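Local coordinates for protein inactive glucansucrase (PDB 5JBD) that is an inactive glucansucrase of glycosyl hydrolase family 70, a large calcium-binding protein built around a circularly permuted TIM-type barrel, at residues A[97-102]-A[114-120]; A[319-323]-A[386-391]; A[460-465]-A[651-657]. All coordinates share one frame. Numbering follows the deposited sequence.

Contact 1 (A[97-102]-A[114-120])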
loop_
_atom_site.group_PDB
_atom_site.type_symbol
_atom_site.label_atom_id
_atom_site.label_comp_id
_atom_site.label_asym_id
_atom_site.label_seq_id
_atom_site.Cartn_x
_atom_site.Cartn_y
_atom_site.Cartn_z
ATOM N N ILE A 97 -11.534 1.248 41.312
ATOM C CA ILE A 97 -11.834 0.556 42.572
ATOM C C ILE A 97 -12.828 -0.588 42.341
ATOM O O ILE A 97 -12.568 -1.733 42.737
ATOM C CB ILE A 97 -12.329 1.552 43.663
ATOM C CG1 ILE A 97 -11.186 2.502 44.066
ATOM C CG2 ILE A 97 -12.844 0.816 44.903
ATOM C CD1 ILE A 97 -11.626 3.760 44.796
ATOM N N LYS A 98 -13.942 -0.266 41.687
ATOM C CA LYS A 98 -14.965 -1.248 41.290
ATOM C C LYS A 98 -14.403 -2.407 40.474
ATOM O O LYS A 98 -14.669 -3.566 40.777
ATOM C CB LYS A 98 -16.067 -0.578 40.453
ATOM C CG LYS A 98 -17.083 0.235 41.242
ATOM C CD LYS A 98 -18.332 0.563 40.399
ATOM C CE LYS A 98 -19.395 -0.508 40.196
ATOM N NZ LYS A 98 -20.761 0.062 39.987
ATOM N N TYR A 99 -13.641 -2.075 39.435
ATOM C CA TYR A 99 -13.067 -3.079 38.538
ATOM C C TYR A 99 -12.139 -4.043 39.292
ATOM O O TYR A 99 -12.305 -5.275 39.209
ATOM C CB TYR A 99 -12.332 -2.423 37.361
ATOM C CG TYR A 99 -11.827 -3.441 36.353
ATOM C CD1 TYR A 99 -10.591 -4.067 36.524
ATOM C CD2 TYR A 99 -12.602 -3.824 35.271
ATOM C CE1 TYR A 99 -10.136 -5.033 35.641
ATOM C CE2 TYR A 99 -12.145 -4.777 34.364
ATOM C CZ TYR A 99 -10.922 -5.383 34.561
ATOM O OH TYR A 99 -10.460 -6.335 33.683
ATOM N N PHE A 100 -11.201 -3.494 40.062
ATOM C CA PHE A 100 -10.266 -4.341 40.805
ATOM C C PHE A 100 -10.933 -5.224 41.850
ATOM O O PHE A 100 -10.666 -6.426 41.909
ATOM C CB PHE A 100 -9.098 -3.530 41.376
ATOM C CG PHE A 100 -7.937 -3.457 40.425
ATOM C CD1 PHE A 100 -8.081 -2.825 39.211
ATOM C CD2 PHE A 100 -6.733 -4.089 40.709
ATOM C CE1 PHE A 100 -7.036 -2.783 38.301
ATOM C CE2 PHE A 100 -5.685 -4.051 39.805
ATOM C CZ PHE A 100 -5.836 -3.395 38.601
ATOM N N VAL A 101 -11.854 -4.661 42.627
ATOM C CA VAL A 101 -12.563 -5.454 43.645
ATOM C C VAL A 101 -13.354 -6.608 42.979
ATOM O O VAL A 101 -13.437 -7.698 43.550
ATOM C CB VAL A 101 -13.439 -4.561 44.565
ATOM C CG1 VAL A 101 -14.358 -5.391 45.452
ATOM C CG2 VAL A 101 -12.555 -3.672 45.434
ATOM N N ASN A 102 -13.866 -6.384 41.764
ATOM C CA ASN A 102 -14.580 -7.424 40.995
ATOM C C ASN A 102 -13.700 -8.376 40.155
ATOM O O ASN A 102 -14.231 -9.304 39.541
ATOM C CB ASN A 102 -15.660 -6.788 40.102
ATOM C CG ASN A 102 -16.958 -6.542 40.848
ATOM O OD1 ASN A 102 -17.758 -7.462 41.032
ATOM N ND2 ASN A 102 -17.171 -5.303 41.291
ATOM N N LYS A 114 -17.662 -6.749 46.967
ATOM C CA LYS A 114 -18.475 -6.411 45.791
ATOM C C LYS A 114 -19.650 -5.500 46.154
ATOM O O LYS A 114 -19.978 -4.575 45.412
ATOM C CB LYS A 114 -18.946 -7.673 45.076
ATOM C CG LYS A 114 -17.794 -8.402 44.409
ATOM C CD LYS A 114 -18.199 -9.712 43.765
ATOM C CE LYS A 114 -16.957 -10.512 43.407
ATOM N NZ LYS A 114 -17.236 -11.660 42.508
ATOM N N ASP A 115 -20.240 -5.717 47.322
ATOM C CA ASP A 115 -21.312 -4.837 47.774
ATOM C C ASP A 115 -20.863 -3.471 48.273
ATOM O O ASP A 115 -21.561 -2.500 48.017
ATOM C CB ASP A 115 -22.167 -5.537 48.802
ATOM C CG ASP A 115 -23.000 -6.591 48.168
ATOM O OD1 ASP A 115 -24.040 -6.237 47.569
ATOM O OD2 ASP A 115 -22.566 -7.747 48.205
ATOM N N THR A 116 -19.722 -3.375 48.957
ATOM C CA THR A 116 -19.245 -2.051 49.408
ATOM C C THR A 116 -18.852 -1.131 48.235
ATOM O O THR A 116 -18.900 0.088 48.377
ATOM C CB THR A 116 -18.073 -2.110 50.416
ATOM O OG1 THR A 116 -16.872 -2.571 49.772
ATOM C CG2 THR A 116 -18.418 -2.984 51.638
ATOM N N VAL A 117 -18.468 -1.715 47.095
ATOM C CA VAL A 117 -18.133 -0.949 45.878
ATOM C C VAL A 117 -19.265 -0.877 44.845
ATOM O O VAL A 117 -19.119 -0.192 43.850
ATOM C CB VAL A 117 -16.854 -1.488 45.176
ATOM C CG1 VAL A 117 -15.703 -1.603 46.168
ATOM C CG2 VAL A 117 -17.101 -2.821 44.466
ATOM N N ALA A 118 -20.377 -1.574 45.078
ATOM C CA ALA A 118 -21.476 -1.670 44.101
ATOM C C ALA A 118 -21.995 -0.323 43.589
ATOM O O ALA A 118 -22.257 -0.182 42.392
ATOM C CB ALA A 118 -22.638 -2.464 44.686
ATOM N N ASN A 119 -22.113 0.656 44.490
ATOM C CA ASN A 119 -22.763 1.940 44.206
ATOM C C ASN A 119 -21.805 3.148 44.157
ATOM O O ASN A 119 -22.272 4.276 43.964
ATOM C CB ASN A 119 -23.857 2.234 45.261
ATOM C CG ASN A 119 -24.975 1.196 45.293
ATOM O OD1 ASN A 119 -25.406 0.659 44.266
ATOM N ND2 ASN A 119 -25.477 0.939 46.492
ATOM N N ILE A 120 -20.495 2.946 44.341
ATOM C CA ILE A 120 -19.553 4.076 44.288
ATOM C C ILE A 120 -19.459 4.628 42.868
ATOM O O ILE A 120 -19.560 3.887 41.886
ATOM C CB ILE A 120 -18.129 3.766 44.840
ATOM C CG1 ILE A 120 -17.416 2.651 44.052
ATOM C CG2 ILE A 120 -18.195 3.439 46.329
ATOM C CD1 ILE A 120 -15.932 2.554 44.336
HETATM O O HOH W 1 -14.596 -12.000 40.862
#
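In an all-helical region far from the barrel, probably the domain known as IV in this family, the C-terminal part of helix 90-101 packs on the short, weakly bonded helix 114-117 and the turn after it, reached through an 11-residue loop. K98 lies nearest V117 (CA to CA 5.6 Å) and N102 nearest K114 (6.3 Å). I97 opens the apolar side of the contact: its CG2 lies 3.6 Å from I120 CD1 and 4.0 Å from V117 CG1. Both isoleucines also touch M132 of helix 126-147, so a third helix closes over this patch. One residue on, K98 starts out sideways, but its end comes nearer the partner segment. Its CG packs 3.7 Å from I120 CG1, and its NZ donates a 2.8 Å hydrogen bond to A118 O, just after the weakly bonded helix. Y99 and F100 face other neighbours; F100 is buried against helices 126-147 and 151-162. V101, a turn after I97, points back to the partner and brings CG2 within 3.8 Å of V117 CG1, so V117 is gripped by I97 and V101 together. At N102 the m rotamer folds the amide onto the helix, with ND2 giving a 3.1 Å hydrogen bond to K98 O, while OD1 rests 3.5 Å from K114 CG. The backbone of K114 is held from the connecting loop, where E106 OE2 accepts from its N. A water bridges the two segments, donating to N102 O at 3.0 Å and accepting from K114 NZ at 3.1 Å.

Contact 2 (A[319-323]-A[386-391]); sequences YNEGY and WSFVTN
Two side-chain hydrogen bonds join segments 319-323 and 386-391. The indole W386 NE1 donates to N320 O at 3.0 Å (N-H...O angle 151°), and N391 ND2 donates to Y323 OH at 3.1 Å (160°). The second lies in a wider network: Y323 OH also pairs with Q394 NE2, and N391, at the N-cap of helix 392-406, turns its OD1 to Q394 N. E321 OE1 accepts from A284 N, and a glycerol lies about 4 Å from the E321 side chain. Strand 319-320 and the strand that runs through W386 and S387 are extended but do not pair with each other: strand 340-341 and the preceding L339 lie between them, L339 bonding to N320 and Y340 to W386, and the CA atoms of Y319 and W386 are 7.2 Å apart. Both of these aromatic side chains point into the gap, with chi1 p (37° and 61°); chi2 of W386, -58°, sets the indole. Y319 CB sits over the indole, 3.6 Å from the centroid of its five-membered ring and 14° off the normal, a CH-pi contact. The edge of the Y319 ring then meets the face of the six-membered ring, centroids 4.8 Å apart and planes at 57°, while Y319 OH reaches Q745. At the indole edge, W386 CZ2 approaches E321 CA at 3.9 Å. Farther out, Y323 (chi1 m) swings its ring end toward F388, CE2 to CZ 4.4 Å, and F388 stacks on F346. M341 touches E321, Y323, W386 and F388. Both strands belong to a TIM barrel, whose pocket opens at these C-terminal strand ends.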
loop_
_atom_site.group_PDB
_atom_site.type_symbol
_atom_site.label_atom_id
_atom_site.label_comp_id
_atom_site.label_asym_id
_atom_site.label_seq_id
_atom_site.Cartn_x
_atom_site.Cartn_y
_atom_site.Cartn_z
ATOM N N TYR A 319 6.956 3.719 -13.346
ATOM C CA TYR A 319 5.504 3.822 -13.504
ATOM C C TYR A 319 4.817 4.098 -12.177
ATOM O O TYR A 319 5.155 3.461 -11.149
ATOM C CB TYR A 319 4.924 2.565 -14.190
ATOM C CG TYR A 319 5.555 1.215 -13.843
ATOM C CD1 TYR A 319 6.711 0.771 -14.496
ATOM C CD2 TYR A 319 4.947 0.340 -12.937
ATOM C CE1 TYR A 319 7.289 -0.466 -14.205
ATOM C CE2 TYR A 319 5.515 -0.900 -12.645
ATOM C CZ TYR A 319 6.686 -1.302 -13.289
ATOM O OH TYR A 319 7.253 -2.543 -13.022
ATOM N N ASN A 320 3.870 5.041 -12.197
ATOM C CA ASN A 320 3.249 5.579 -10.981
ATOM C C ASN A 320 1.902 4.966 -10.728
ATOM O O ASN A 320 1.059 4.975 -11.612
ATOM C CB ASN A 320 3.065 7.103 -11.088
ATOM C CG ASN A 320 4.380 7.861 -11.098
ATOM O OD1 ASN A 320 5.438 7.285 -10.869
ATOM N ND2 ASN A 320 4.318 9.158 -11.402
ATOM N N GLU A 321 1.680 4.474 -9.506
ATOM C CA GLU A 321 0.378 3.940 -9.128
ATOM C C GLU A 321 -0.547 5.079 -8.782
ATOM O O GLU A 321 -0.239 5.884 -7.921
ATOM C CB GLU A 321 0.462 3.026 -7.916
ATOM C CG GLU A 321 -0.891 2.429 -7.500
ATOM C CD GLU A 321 -1.198 2.508 -6.019
ATOM O OE1 GLU A 321 -0.429 3.111 -5.237
ATOM O OE2 GLU A 321 -2.221 1.946 -5.618
ATOM N N GLY A 322 -1.705 5.117 -9.431
ATOM C CA GLY A 322 -2.739 6.078 -9.060
ATOM C C GLY A 322 -4.059 5.859 -9.767
ATOM O O GLY A 322 -4.094 5.289 -10.847
ATOM N N TYR A 323 -5.133 6.325 -9.132
ATOM C CA TYR A 323 -6.508 6.150 -9.585
ATOM C C TYR A 323 -7.167 7.509 -9.951
ATOM O O TYR A 323 -8.381 7.575 -10.168
ATOM C CB TYR A 323 -7.313 5.396 -8.507
ATOM C CG TYR A 323 -6.867 3.945 -8.343
ATOM C CD1 TYR A 323 -5.834 3.604 -7.472
ATOM C CD2 TYR A 323 -7.464 2.915 -9.073
ATOM C CE1 TYR A 323 -5.418 2.276 -7.325
ATOM C CE2 TYR A 323 -7.053 1.587 -8.932
ATOM C CZ TYR A 323 -6.021 1.276 -8.065
ATOM O OH TYR A 323 -5.599 -0.039 -7.932
ATOM N N TRP A 386 0.538 2.706 -18.276
ATOM C CA TRP A 386 0.469 1.277 -17.966
ATOM C C TRP A 386 -0.970 0.914 -17.569
ATOM O O TRP A 386 -1.708 1.748 -17.042
ATOM C CB TRP A 386 1.498 0.833 -16.896
ATOM C CG TRP A 386 1.431 1.441 -15.529
ATOM C CD1 TRP A 386 1.508 2.773 -15.197
ATOM C CD2 TRP A 386 1.374 0.729 -14.285
ATOM N NE1 TRP A 386 1.463 2.928 -13.829
ATOM C CE2 TRP A 386 1.399 1.692 -13.245
ATOM C CE3 TRP A 386 1.306 -0.630 -13.947
ATOM C CZ2 TRP A 386 1.344 1.338 -11.890
ATOM C CZ3 TRP A 386 1.262 -0.980 -12.598
ATOM C CH2 TRP A 386 1.271 0.005 -11.588
ATOM N N SER A 387 -1.389 -0.291 -17.936
ATOM C CA SER A 387 -2.781 -0.702 -17.759
ATOM C C SER A 387 -2.795 -2.115 -17.214
ATOM O O SER A 387 -1.804 -2.840 -17.324
ATOM C CB SER A 387 -3.558 -0.614 -19.093
ATOM O OG SER A 387 -2.908 -1.358 -20.120
ATOM N N PHE A 388 -3.932 -2.522 -16.675
ATOM C CA PHE A 388 -4.043 -3.829 -16.047
ATOM C C PHE A 388 -5.473 -4.352 -16.042
ATOM O O PHE A 388 -6.434 -3.575 -16.071
ATOM C CB PHE A 388 -3.521 -3.733 -14.593
ATOM C CG PHE A 388 -4.290 -2.753 -13.760
ATOM C CD1 PHE A 388 -4.028 -1.389 -13.862
ATOM C CD2 PHE A 388 -5.329 -3.176 -12.954
ATOM C CE1 PHE A 388 -4.756 -0.466 -13.129
ATOM C CE2 PHE A 388 -6.074 -2.259 -12.223
ATOM C CZ PHE A 388 -5.777 -0.912 -12.301
ATOM N N VAL A 389 -5.581 -5.685 -15.960
ATOM C CA VAL A 389 -6.827 -6.417 -15.680
ATOM C C VAL A 389 -7.006 -6.617 -14.167
ATOM O O VAL A 389 -8.128 -6.534 -13.647
ATOM C CB VAL A 389 -6.825 -7.791 -16.396
ATOM C CG1 VAL A 389 -7.984 -8.685 -15.942
ATOM C CG2 VAL A 389 -6.881 -7.596 -17.921
ATOM N N THR A 390 -5.904 -6.919 -13.470
ATOM C CA THR A 390 -5.938 -7.089 -12.011
ATOM C C THR A 390 -4.659 -6.542 -11.385
ATOM O O THR A 390 -3.607 -6.553 -12.015
ATOM C CB THR A 390 -6.076 -8.587 -11.615
ATOM O OG1 THR A 390 -6.934 -9.286 -12.533
ATOM C CG2 THR A 390 -6.634 -8.726 -10.191
ATOM N N ASN A 391 -4.756 -6.063 -10.152
ATOM C CA ASN A 391 -3.582 -5.887 -9.303
ATOM C C ASN A 391 -3.888 -6.369 -7.878
ATOM O O ASN A 391 -5.019 -6.784 -7.568
ATOM C CB ASN A 391 -3.058 -4.441 -9.352
ATOM C CG ASN A 391 -4.041 -3.428 -8.796
ATOM O OD1 ASN A 391 -4.698 -3.663 -7.779
ATOM N ND2 ASN A 391 -4.137 -2.276 -9.467
#

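Contact 3 (A[460-465]-A[651-657])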
loop_
_atom_site.group_PDB
_atom_site.type_symbol
_atom_site.label_atom_id
_atom_site.label_comp_id
_atom_site.label_asym_id
_atom_site.label_seq_id
_atom_site.Cartn_x
_atom_site.Cartn_y
_atom_site.Cartn_z
ATOM N N VAL A 460 1.710 0.069 -21.833
ATOM C CA VAL A 460 2.492 -1.041 -21.308
ATOM C C VAL A 460 1.547 -1.867 -20.426
ATOM O O VAL A 460 1.209 -1.448 -19.324
ATOM C CB VAL A 460 3.729 -0.571 -20.505
ATOM C CG1 VAL A 460 4.519 -1.775 -19.993
ATOM C CG2 VAL A 460 4.602 0.340 -21.361
ATOM N N PRO A 461 1.089 -3.032 -20.922
ATOM C CA PRO A 461 0.198 -3.850 -20.105
ATOM C C PRO A 461 0.930 -4.511 -18.947
ATOM O O PRO A 461 2.121 -4.852 -19.086
ATOM C CB PRO A 461 -0.286 -4.903 -21.081
ATOM C CG PRO A 461 0.868 -5.103 -22.001
ATOM C CD PRO A 461 1.445 -3.720 -22.179
ATOM N N GLN A 462 0.208 -4.680 -17.831
ATOM C CA GLN A 462 0.716 -5.321 -16.635
ATOM C C GLN A 462 -0.133 -6.555 -16.311
ATOM O O GLN A 462 -1.329 -6.424 -16.081
ATOM C CB GLN A 462 0.724 -4.322 -15.476
ATOM C CG GLN A 462 1.005 -4.870 -14.072
ATOM C CD GLN A 462 -0.240 -4.867 -13.178
ATOM O OE1 GLN A 462 -0.740 -3.804 -12.822
ATOM N NE2 GLN A 462 -0.737 -6.049 -12.821
ATOM N N VAL A 463 0.512 -7.727 -16.294
ATOM C CA VAL A 463 -0.114 -9.007 -15.939
ATOM C C VAL A 463 0.015 -9.228 -14.415
ATOM O O VAL A 463 1.005 -8.787 -13.804
ATOM C CB VAL A 463 0.545 -10.162 -16.722
ATOM C CG1 VAL A 463 -0.043 -11.509 -16.312
ATOM C CG2 VAL A 463 0.411 -9.948 -18.225
ATOM N N TYR A 464 -0.981 -9.877 -13.807
ATOM C CA TYR A 464 -1.021 -10.117 -12.343
ATOM C C TYR A 464 -0.653 -11.555 -11.991
ATOM O O TYR A 464 -1.248 -12.498 -12.536
ATOM C CB TYR A 464 -2.415 -9.834 -11.803
ATOM C CG TYR A 464 -2.604 -10.017 -10.297
ATOM C CD1 TYR A 464 -1.756 -9.403 -9.378
ATOM C CD2 TYR A 464 -3.658 -10.789 -9.798
ATOM C CE1 TYR A 464 -1.950 -9.555 -8.008
ATOM C CE2 TYR A 464 -3.870 -10.941 -8.435
ATOM C CZ TYR A 464 -3.005 -10.334 -7.540
ATOM O OH TYR A 464 -3.224 -10.483 -6.186
ATOM N N TYR A 465 0.300 -11.712 -11.063
ATOM C CA TYR A 465 0.699 -13.022 -10.529
ATOM C C TYR A 465 -0.484 -13.943 -10.219
ATOM O O TYR A 465 -0.476 -15.120 -10.612
ATOM C CB TYR A 465 1.541 -12.859 -9.254
ATOM C CG TYR A 465 1.709 -14.143 -8.445
ATOM C CD1 TYR A 465 2.416 -15.228 -8.966
ATOM C CD2 TYR A 465 1.162 -14.270 -7.156
ATOM C CE1 TYR A 465 2.572 -16.409 -8.247
ATOM C CE2 TYR A 465 1.323 -15.445 -6.421
ATOM C CZ TYR A 465 2.030 -16.507 -6.971
ATOM O OH TYR A 465 2.211 -17.679 -6.269
ATOM N N MET A 651 6.174 -5.175 -21.472
ATOM C CA MET A 651 5.115 -5.777 -20.678
ATOM C C MET A 651 5.606 -5.984 -19.242
ATOM O O MET A 651 6.669 -6.573 -19.016
ATOM C CB MET A 651 4.671 -7.118 -21.277
ATOM C CG MET A 651 3.657 -7.859 -20.423
ATOM S SD MET A 651 2.832 -9.191 -21.309
ATOM C CE MET A 651 4.173 -10.335 -21.448
ATOM N N ILE A 652 4.806 -5.485 -18.301
ATOM C CA ILE A 652 5.076 -5.545 -16.880
ATOM C C ILE A 652 4.431 -6.813 -16.282
ATOM O O ILE A 652 3.383 -7.254 -16.747
ATOM C CB ILE A 652 4.543 -4.281 -16.161
ATOM C CG1 ILE A 652 5.319 -3.046 -16.648
ATOM C CG2 ILE A 652 4.672 -4.410 -14.639
ATOM C CD1 ILE A 652 4.608 -1.736 -16.396
ATOM N N TYR A 653 5.085 -7.391 -15.265
ATOM C CA TYR A 653 4.524 -8.505 -14.478
ATOM C C TYR A 653 4.559 -8.167 -12.990
ATOM O O TYR A 653 5.636 -7.896 -12.450
ATOM C CB TYR A 653 5.324 -9.770 -14.751
ATOM C CG TYR A 653 4.836 -11.009 -14.033
ATOM C CD1 TYR A 653 3.581 -11.547 -14.307
ATOM C CD2 TYR A 653 5.640 -11.668 -13.103
ATOM C CE1 TYR A 653 3.134 -12.706 -13.674
ATOM C CE2 TYR A 653 5.198 -12.819 -12.445
ATOM C CZ TYR A 653 3.954 -13.346 -12.741
ATOM O OH TYR A 653 3.521 -14.488 -12.104
ATOM N N GLU A 654 3.385 -8.124 -12.351
ATOM C CA GLU A 654 3.283 -7.916 -10.909
ATOM C C GLU A 654 3.570 -9.264 -10.252
ATOM O O GLU A 654 2.820 -10.214 -10.461
ATOM C CB GLU A 654 1.889 -7.403 -10.467
ATOM C CG GLU A 654 1.817 -7.209 -8.952
ATOM C CD GLU A 654 0.570 -6.512 -8.432
ATOM O OE1 GLU A 654 -0.429 -6.378 -9.146
ATOM O OE2 GLU A 654 0.602 -6.098 -7.260
ATOM N N ASP A 655 4.631 -9.338 -9.460
ATOM C CA ASP A 655 5.147 -10.643 -8.989
ATOM C C ASP A 655 4.558 -11.179 -7.682
ATOM O O ASP A 655 4.994 -12.227 -7.206
ATOM C CB ASP A 655 6.683 -10.608 -8.909
ATOM C CG ASP A 655 7.221 -10.146 -7.567
ATOM O OD1 ASP A 655 6.522 -9.439 -6.800
ATOM O OD2 ASP A 655 8.392 -10.507 -7.287
ATOM N N PHE A 656 3.604 -10.472 -7.085
ATOM C CA PHE A 656 3.132 -10.839 -5.752
ATOM C C PHE A 656 1.642 -10.643 -5.566
ATOM O O PHE A 656 0.970 -9.980 -6.381
ATOM C CB PHE A 656 3.876 -10.027 -4.688
ATOM C CG PHE A 656 3.456 -8.580 -4.588
ATOM C CD1 PHE A 656 3.918 -7.643 -5.500
ATOM C CD2 PHE A 656 2.625 -8.148 -3.554
ATOM C CE1 PHE A 656 3.543 -6.305 -5.403
ATOM C CE2 PHE A 656 2.243 -6.817 -3.455
ATOM C CZ PHE A 656 2.711 -5.890 -4.379
ATOM N N SER A 657 1.156 -11.214 -4.462
ATOM C CA SER A 657 -0.189 -10.983 -3.937
ATOM C C SER A 657 -0.063 -10.631 -2.456
ATOM O O SER A 657 0.841 -11.122 -1.776
ATOM C CB SER A 657 -1.040 -12.265 -4.081
ATOM O OG SER A 657 -2.230 -12.204 -3.286
#
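V463 is the knob on the helix-facing side of this strand pair. Its side chain enters a notch between M651 and Y653, with CG2 4.0 Å from M651 SD and CB 4.1 Å from Y653 CD1. P461 extends the same surface, CG to M651 CG 4.2 Å, and helices 446-455 and 483-496 press on it through L454 and M490. The Y653 ring, leaning across the partner strand, continues as a bump between V463 and Y465: its OH comes to the edge of the Y465 ring, 3.4 Å from Y465 CD1, and Y465 stacks on Y475. Beneath runs a regular parallel pairing, the axes of strands 460-464 and 652-654 approaching to 4.5 Å at 26°. I652 N donates to P461 O (2.9 Å), V463 N to I652 O (2.9 Å), E654 N to V463 O (2.9 Å) and Y465 N to E654 O (3.0 Å). This joint belongs to the family 70 barrel, which is circularly permuted; the 185 residues between the two segments are consistent with that. The inner face is apolar at I652 and V460 and turns polar toward Y464 and E654. I652 is the bump here, its CD1 3.6 Å from V460 CG1 and its CG2 3.7 Å from Q462 CG; Q462 NE2 goes on to T390 O. The Y464 ring lies in the hollow bounded by E654 and residues 656-657, its CD1 3.3 Å from E654 OE1 and its CE1 3.4 Å from F656 O. E654 OE2 bonds to H392 ND1, whereas Y464 OH and S657 OG both turn to E471 OE2.

How the contacts relate
Contacts 2 and 3 are adjoining pieces of one barrel, their centres 9 Å apart, because strands 385-388 and 460-464 are neighbours in its sheet. S387 O lies 2.8 Å from Q462 N and T390 O 3.0 Å from Q462 NE2, both probable hydrogen bonds, and N391 CA packs 3.2 Å from E654 OE1. A glycerol, probably from the crystallisation liquor, lies about 4 Å from the side chain of E321 in contact 2, consistent with a pocket; the calcium ion held by E237, D243, N287 and N751 is about 11 Å from that side chain. Contact 1 stands apart, its centre 59 Å from that of contact 2 and 61 Å from that of contact 3.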